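Local coordinates for VP5 (Halorubrum pleomorphic virus 2, PDB 6QGI), which is an envelope protein of a haloarchaeal pleomorphic virus and probably drives fusion of the viral and host membranes during entry, at residues N396-A399 with W405-D408. Residues are numbered along the deposited sequence; the frame is centred on the assembly and turned at random.
With NAG (2-acetamido-2-deoxy-beta-D-glucopyranose), chain B.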
# COMPACT_ATOMS: atom_id res chain seq x y z
N ASN A 396 -0.56 -6.72 -26.69
CA ASN A 396 -0.40 -7.14 -28.08
C ASN A 396 1.05 -7.55 -28.40
O ASN A 396 1.34 -7.96 -29.52
CB ASN A 396 -0.95 -6.09 -29.04
CG ASN A 396 -2.46 -6.18 -29.11
OD1 ASN A 396 -3.03 -7.28 -29.09
ND2 ASN A 396 -3.15 -5.04 -29.19
N TRP A 397 1.93 -7.51 -27.38
CA TRP A 397 3.31 -7.98 -27.49
C TRP A 397 3.34 -9.45 -27.10
O TRP A 397 2.79 -9.81 -26.05
CB TRP A 397 4.27 -7.14 -26.63
CG TRP A 397 4.57 -5.79 -27.21
CD1 TRP A 397 3.98 -4.61 -26.88
CD2 TRP A 397 5.51 -5.50 -28.24
NE1 TRP A 397 4.51 -3.59 -27.63
CE2 TRP A 397 5.44 -4.11 -28.49
CE3 TRP A 397 6.42 -6.27 -28.99
CZ2 TRP A 397 6.24 -3.47 -29.45
CZ3 TRP A 397 7.20 -5.65 -29.95
CH2 TRP A 397 7.12 -4.26 -30.16
N THR A 398 3.90 -10.31 -27.96
CA THR A 398 3.93 -11.75 -27.71
C THR A 398 5.29 -12.15 -27.14
O THR A 398 6.33 -11.79 -27.68
CB THR A 398 3.57 -12.56 -28.97
OG1 THR A 398 4.39 -12.13 -30.04
CG2 THR A 398 2.13 -12.37 -29.39
N ALA A 399 5.25 -12.91 -26.05
CA ALA A 399 6.43 -13.39 -25.35
C ALA A 399 6.91 -14.73 -25.86
O ALA A 399 6.12 -15.57 -26.30
CB ALA A 399 6.13 -13.50 -23.87
N TRP A 405 10.10 -9.95 -26.61
CA TRP A 405 8.71 -9.66 -26.92
C TRP A 405 8.58 -9.18 -28.36
O TRP A 405 9.13 -8.14 -28.72
CB TRP A 405 8.13 -8.65 -25.92
CG TRP A 405 7.86 -9.28 -24.59
CD1 TRP A 405 6.70 -9.84 -24.17
CD2 TRP A 405 8.82 -9.53 -23.55
NE1 TRP A 405 6.85 -10.37 -22.91
CE2 TRP A 405 8.15 -10.21 -22.51
CE3 TRP A 405 10.18 -9.21 -23.38
CZ2 TRP A 405 8.79 -10.59 -21.32
CZ3 TRP A 405 10.82 -9.60 -22.21
CH2 TRP A 405 10.12 -10.26 -21.19
N TYR A 406 7.87 -9.97 -29.19
CA TYR A 406 7.71 -9.65 -30.60
C TYR A 406 6.26 -9.30 -30.96
O TYR A 406 5.33 -9.72 -30.29
CB TYR A 406 8.21 -10.81 -31.49
CG TYR A 406 7.33 -12.04 -31.50
CD1 TYR A 406 7.44 -13.02 -30.51
CD2 TYR A 406 6.43 -12.26 -32.54
CE1 TYR A 406 6.64 -14.16 -30.53
CE2 TYR A 406 5.62 -13.40 -32.57
CZ TYR A 406 5.74 -14.35 -31.56
OH TYR A 406 4.93 -15.46 -31.58
N HIS A 407 6.10 -8.53 -32.05
CA HIS A 407 4.81 -8.13 -32.60
C HIS A 407 4.98 -7.83 -34.09
O HIS A 407 5.87 -7.06 -34.46
CB HIS A 407 4.20 -6.93 -31.86
CG HIS A 407 2.90 -6.47 -32.44
ND1 HIS A 407 1.73 -7.20 -32.27
CD2 HIS A 407 2.64 -5.40 -33.22
CE1 HIS A 407 0.80 -6.53 -32.93
NE2 HIS A 407 1.29 -5.44 -33.51
N ASP A 408 4.12 -8.43 -34.93
CA ASP A 408 4.15 -8.21 -36.37
C ASP A 408 3.54 -6.84 -36.68
O ASP A 408 2.32 -6.66 -36.60
CB ASP A 408 3.42 -9.35 -37.11
CG ASP A 408 3.60 -9.36 -38.62
OD1 ASP A 408 4.63 -8.83 -39.11
OD2 ASP A 408 2.73 -9.92 -39.32
C1 NAG B . -4.58 -5.02 -29.22
C2 NAG B . -5.12 -3.78 -28.49
C3 NAG B . -6.55 -3.38 -28.86
C4 NAG B . -6.83 -3.60 -30.34
C5 NAG B . -6.43 -5.02 -30.74
C6 NAG B . -6.75 -5.37 -32.17
C7 NAG B . -4.40 -4.89 -26.33
C8 NAG B . -3.95 -4.56 -24.94
N2 NAG B . -4.97 -3.86 -27.04
O3 NAG B . -6.74 -2.01 -28.55
O4 NAG B . -8.21 -3.37 -30.62
O5 NAG B . -5.01 -5.18 -30.57
O6 NAG B . -6.54 -6.76 -32.42
O7 NAG B . -4.28 -6.02 -26.79
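His-407 lays its CB over one face of the Trp-397 six-membered ring, 4.0 Å from the centroid, and turns its imidazole edge toward that face with the ring planes at 59°; the backbone N of Tyr-406 lies at the indole edge. In this β-hairpin of strands 398-399 and 405-408, the Tyr-406 ring carries Thr-398 on one face, CB sitting 4.0 Å from the centroid. Trp-405 has Trp-397 O at its indole edge, while CB of Ala-399 approaches obliquely, 3.4 Å from Trp-405 NE1. The hairpin illustrates how side chains can reinforce a short antiparallel pair: two backbone hydrogen bonds join Thr-398 and Tyr-406, and the buried Trp-397 packs on Val-368 and Leu-370 of strand 367-370, which pairs with 405-408, and donates NE1 to Val-392 O. With CG anti to the backbone N (chi1 178°), the His-407 imidazole reaches the N-glycosylated Asn-396, whose O accepts a weak, bent bond from ND1 (119°). The sugar is joined covalently to Asn-396 ND2, just before strand 398-399. Tyr-406 O is gripped twice by Thr-398, through N at 2.8 Å and through OG1, which donates from above the carbonyl plane at 2.6 Å.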